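Long-range contact in cellulosomal scaffoldin adaptor protein B (Acetivibrio cellulolyticus, PDB 3BWZ), which forms part of the cellulosome scaffold, the chain here being one type II cohesin module, a domain family that binds dockerins: residues 120-130 with 161-171. Residues are numbered along the deposited sequence; the frame is centred on the assembly and turned at random. Where two conformers were deposited one is given.
Sequences VLKEETSSISF and QPAVINLDMIK
Thr-125 turns OG1 beside its own backbone N (chi1 -51°) and reaches Asn-166 across the contact, while Gln-161 sets CG between its backbone N and carbonyl carbon (chi1 63°) and bends at chi2, bringing its amide to the backbone of Phe-130. The threonine OG1 donates to Asn-166 O at 2.7 Å, approaching from above the carbonyl plane, and a water that donates to OG1 also bridges to Leu-167 O. Threonine suits this place because its second branch is apolar: CG2 lies 3.8 Å from Val-164 CG1 and also touches Leu-167. At the other end Phe-130 N donates to Gln-161 OE1 (3.1 Å), again from well above the amide plane. Just before the cis peptide bond of Pro-162, OE1 takes the N-H that continued register would give Gln-161 O. Between these ends, strands 126-130 and 163-165 run antiparallel, joined by four backbone hydrogen bonds through the pairs Ser-126 with Ile-165 and Ile-128 with Ala-163; the straightest runs from Ile-128 N to Ala-163 O. This pairing lies inside a sheet of the cohesin beta-sandwich: 158-165 is flanked by 126-130 and, in parallel, by 6-11, and 126-130 also pairs with 34-42. Alternation sorts the side chains: Ile-128, Ala-163 and Ile-165 point to the buried face, where the small methyl of Ala-163 touches Ile-9 and Leu-11, and Ser-127 and Val-164 occupy the more open one, with Ser-127 OG 3.7 Å from Val-164 CG2. Past the strands, Asn-166 adopts a positive phi (65°), a conformation asparagine tolerates well. Its OD1 accepts from Ala-16 N, and its ND2 donates to a water that also bonds Lys-122 O and Glu-124 O. In one deposited conformer each, Met-169 CG lies beside Glu-123 OE1 and Lys-171 CG beside Glu-123 CG.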
loop_
_atom_site.group_PDB
_atom_site.type_symbol
_atom_site.label_atom_id
_atom_site.label_comp_id
_atom_site.label_asym_id
_atom_site.label_seq_id
_atom_site.Cartn_x
_atom_site.Cartn_y
_atom_site.Cartn_z
ATOM N N VAL A 120 -4.751 15.058 6.735
ATOM C CA VAL A 120 -5.556 15.851 5.821
ATOM C C VAL A 120 -5.155 17.323 5.940
ATOM O O VAL A 120 -5.386 17.965 6.973
ATOM C CB VAL A 120 -7.067 15.683 6.112
ATOM C CG1 VAL A 120 -7.886 16.564 5.182
ATOM C CG2 VAL A 120 -7.456 14.195 5.989
ATOM N N LEU A 121 -4.554 17.835 4.876
ATOM C CA LEU A 121 -4.123 19.238 4.828
ATOM C C LEU A 121 -5.259 20.173 4.413
ATOM O O LEU A 121 -5.340 21.309 4.894
ATOM C CB LEU A 121 -2.972 19.421 3.837
ATOM C CG LEU A 121 -1.744 18.537 4.086
ATOM C CD1 LEU A 121 -0.645 18.819 3.040
ATOM C CD2 LEU A 121 -1.219 18.687 5.512
ATOM N N LYS A 122 -6.076 19.701 3.475
ATOM C CA LYS A 122 -7.162 20.485 2.871
ATOM C C LYS A 122 -8.389 19.623 2.748
ATOM O O LYS A 122 -8.278 18.437 2.448
ATOM C CB LYS A 122 -6.770 20.982 1.464
ATOM C CG LYS A 122 -5.519 21.799 1.416
ATOM C CD LYS A 122 -5.262 22.375 0.023
ATOM C CE LYS A 122 -6.219 23.479 -0.361
ATOM N NZ LYS A 122 -6.101 24.659 0.543
ATOM N N GLU A 123 -9.546 20.233 2.955
ATOM C CA GLU A 123 -10.808 19.558 2.835
ATOM C C GLU A 123 -11.301 19.608 1.401
ATOM O O GLU A 123 -11.928 20.564 0.971
ATOM C CB GLU A 123 -11.801 20.216 3.795
ATOM C CG GLU A 123 -13.092 19.475 3.999
ATOM C CD GLU A 123 -12.969 18.253 4.832
ATOM O OE1 GLU A 123 -13.980 17.556 5.009
ATOM O OE2 GLU A 123 -11.859 17.957 5.312
ATOM N N GLU A 124 -10.956 18.582 0.645
ATOM C CA GLU A 124 -11.209 18.499 -0.775
ATOM C C GLU A 124 -11.306 17.030 -1.145
ATOM O O GLU A 124 -10.502 16.231 -0.676
ATOM C CB GLU A 124 -10.006 19.136 -1.495
ATOM C CG GLU A 124 -9.890 19.085 -2.992
ATOM C CD GLU A 124 -8.597 19.788 -3.446
ATOM O OE1 GLU A 124 -8.060 19.415 -4.497
ATOM O OE2 GLU A 124 -8.107 20.666 -2.694
ATOM N N THR A 125 -12.203 16.684 -2.052
ATOM C CA THR A 125 -12.293 15.326 -2.540
ATOM C C THR A 125 -10.954 14.957 -3.177
ATOM O O THR A 125 -10.432 15.704 -4.005
ATOM C CB THR A 125 -13.408 15.210 -3.589
ATOM O OG1 THR A 125 -14.598 15.790 -3.046
ATOM C CG2 THR A 125 -13.641 13.749 -3.996
ATOM N N SER A 126 -10.409 13.799 -2.848
ATOM C CA SER A 126 -9.086 13.434 -3.327
ATOM C C SER A 126 -8.915 11.915 -3.329
ATOM O O SER A 126 -9.484 11.199 -2.517
ATOM C CB SER A 126 -8.060 14.095 -2.403
ATOM O OG SER A 126 -6.757 14.141 -2.974
ATOM N N SER A 127 -8.068 11.453 -4.223
ATOM C CA SER A 127 -7.849 10.029 -4.458
ATOM C C SER A 127 -6.484 9.559 -3.998
ATOM O O SER A 127 -5.484 10.267 -4.177
ATOM C CB SER A 127 -7.944 9.742 -5.950
ATOM O OG SER A 127 -9.258 9.981 -6.376
ATOM N N ILE A 128 -6.438 8.345 -3.454
ATOM C CA ILE A 128 -5.210 7.632 -3.171
ATOM C C ILE A 128 -5.234 6.443 -4.129
ATOM O O ILE A 128 -6.130 5.602 -4.064
ATOM C CB ILE A 128 -5.142 7.182 -1.683
ATOM C CG1 ILE A 128 -5.192 8.408 -0.744
ATOM C CG2 ILE A 128 -3.869 6.379 -1.425
ATOM C CD1 ILE A 128 -5.650 8.033 0.661
ATOM N N SER A 129 -4.258 6.376 -5.019
ATOM C CA SER A 129 -4.277 5.417 -6.103
ATOM C C SER A 129 -3.017 4.569 -6.131
ATOM O O SER A 129 -2.019 4.886 -5.477
ATOM C CB SER A 129 -4.366 6.097 -7.450
ATOM O OG SER A 129 -3.433 7.098 -7.602
ATOM N N PHE A 130 -3.077 3.488 -6.909
ATOM C CA PHE A 130 -1.864 2.843 -7.406
ATOM C C PHE A 130 -1.745 3.259 -8.851
ATOM O O PHE A 130 -2.750 3.369 -9.547
ATOM C CB PHE A 130 -1.973 1.334 -7.396
ATOM C CG PHE A 130 -2.008 0.708 -6.040
ATOM C CD1 PHE A 130 -2.955 -0.252 -5.736
ATOM C CD2 PHE A 130 -1.006 0.963 -5.126
ATOM C CE1 PHE A 130 -2.959 -0.900 -4.534
ATOM C CE2 PHE A 130 -1.008 0.326 -3.893
ATOM C CZ PHE A 130 -1.996 -0.623 -3.607
ATOM N N GLN A 161 -8.906 0.267 -6.688
ATOM C CA GLN A 161 -8.342 1.577 -6.432
ATOM C C GLN A 161 -8.877 2.491 -7.538
ATOM O O GLN A 161 -9.157 2.015 -8.627
ATOM C CB GLN A 161 -6.797 1.528 -6.442
ATOM C CG GLN A 161 -6.172 1.129 -7.786
ATOM C CD GLN A 161 -5.950 2.266 -8.723
ATOM O OE1 GLN A 161 -5.789 3.406 -8.310
ATOM N NE2 GLN A 161 -5.879 1.951 -10.018
ATOM N N PRO A 162 -8.992 3.802 -7.298
ATOM C CA PRO A 162 -8.521 4.531 -6.145
ATOM C C PRO A 162 -9.420 4.452 -4.922
ATOM O O PRO A 162 -10.612 4.156 -5.026
ATOM C CB PRO A 162 -8.484 5.976 -6.658
ATOM C CG PRO A 162 -9.595 6.041 -7.615
ATOM C CD PRO A 162 -9.587 4.702 -8.305
ATOM N N ALA A 163 -8.834 4.737 -3.768
ATOM C CA ALA A 163 -9.595 5.021 -2.552
ATOM C C ALA A 163 -9.828 6.524 -2.549
ATOM O O ALA A 163 -8.924 7.290 -2.806
ATOM C CB ALA A 163 -8.808 4.603 -1.319
ATOM N N VAL A 164 -11.039 6.952 -2.259
ATOM C CA VAL A 164 -11.406 8.374 -2.332
ATOM C C VAL A 164 -11.800 8.863 -0.956
ATOM O O VAL A 164 -12.632 8.246 -0.275
ATOM C CB VAL A 164 -12.515 8.630 -3.352
ATOM C CG1 VAL A 164 -12.901 10.112 -3.365
ATOM C CG2 VAL A 164 -12.045 8.173 -4.725
ATOM N N ILE A 165 -11.204 9.975 -0.534
ATOM C CA ILE A 165 -11.565 10.622 0.715
ATOM C C ILE A 165 -12.347 11.898 0.404
ATOM O O ILE A 165 -12.040 12.609 -0.555
ATOM C CB ILE A 165 -10.292 10.946 1.583
ATOM C CG1 ILE A 165 -10.677 11.361 3.024
ATOM C CG2 ILE A 165 -9.374 11.948 0.898
ATOM C CD1 ILE A 165 -11.344 10.278 3.842
ATOM N N ASN A 166 -13.336 12.186 1.236
ATOM C CA ASN A 166 -14.040 13.463 1.190
ATOM C C ASN A 166 -14.832 13.699 -0.086
ATOM O O ASN A 166 -14.970 14.840 -0.517
ATOM C CB ASN A 166 -13.095 14.614 1.531
ATOM C CG ASN A 166 -12.828 14.685 3.011
ATOM O OD1 ASN A 166 -13.691 14.336 3.810
ATOM N ND2 ASN A 166 -11.645 15.140 3.405
ATOM N N LEU A 167 -15.424 12.644 -0.652
ATOM C CA LEU A 167 -16.483 12.830 -1.630
ATOM C C LEU A 167 -17.583 13.680 -0.996
ATOM O O LEU A 167 -18.035 14.659 -1.581
ATOM C CB LEU A 167 -17.014 11.466 -2.130
ATOM C CG LEU A 167 -17.806 11.326 -3.411
ATOM C CD1 LEU A 167 -19.176 11.901 -3.285
ATOM C CD2 LEU A 167 -17.014 11.818 -4.630
ATOM N N ASP A 168 -18.030 13.270 0.191
ATOM C CA ASP A 168 -18.848 14.099 1.074
ATOM C C ASP A 168 -17.922 14.729 2.106
ATOM O O ASP A 168 -17.001 14.076 2.592
ATOM C CB ASP A 168 -19.889 13.260 1.779
ATOM C CG ASP A 168 -20.797 12.580 0.805
ATOM O OD1 ASP A 168 -21.469 13.203 -0.017
ATOM O OD2 ASP A 168 -20.781 11.309 0.807
ATOM N N MET A 169 -18.189 15.992 2.432
ATOM C CA MET A 169 -17.380 16.768 3.363
ATOM C C MET A 169 -18.260 17.434 4.399
ATOM O O MET A 169 -19.392 17.831 4.109
ATOM C CB MET A 169 -16.631 17.845 2.594
ATOM C CG MET A 169 -15.420 17.272 1.900
ATOM S SD MET A 169 -14.678 18.400 0.728
ATOM C CE MET A 169 -15.851 18.230 -0.624
ATOM N N ILE A 170 -17.751 17.542 5.627
ATOM C CA ILE A 170 -18.440 18.290 6.675
ATOM C C ILE A 170 -17.919 19.717 6.559
ATOM O O ILE A 170 -16.929 20.110 7.168
ATOM C CB ILE A 170 -18.250 17.687 8.083
ATOM C CG1 ILE A 170 -19.014 16.353 8.238
ATOM C CG2 ILE A 170 -18.859 18.601 9.136
ATOM C CD1 ILE A 170 -18.557 15.181 7.413
ATOM N N LYS A 171 -18.617 20.468 5.730
ATOM C CA LYS A 171 -18.220 21.810 5.332
ATOM C C LYS A 171 -19.490 22.541 4.967
ATOM O O LYS A 171 -20.162 22.162 4.027
ATOM C CB LYS A 171 -17.286 21.736 4.124
ATOM C CG LYS A 171 -15.837 21.436 4.456
ATOM C CD LYS A 171 -15.141 22.570 5.213
ATOM C CE LYS A 171 -15.166 22.398 6.735
ATOM N NZ LYS A 171 -14.361 23.475 7.387
HETATM O O HOH W 1 -9.362 15.853 1.819
HETATM O O HOH W 2 -17.234 15.838 -3.865
HETATM O O HOH W 3 -3.894 3.559 -11.936
#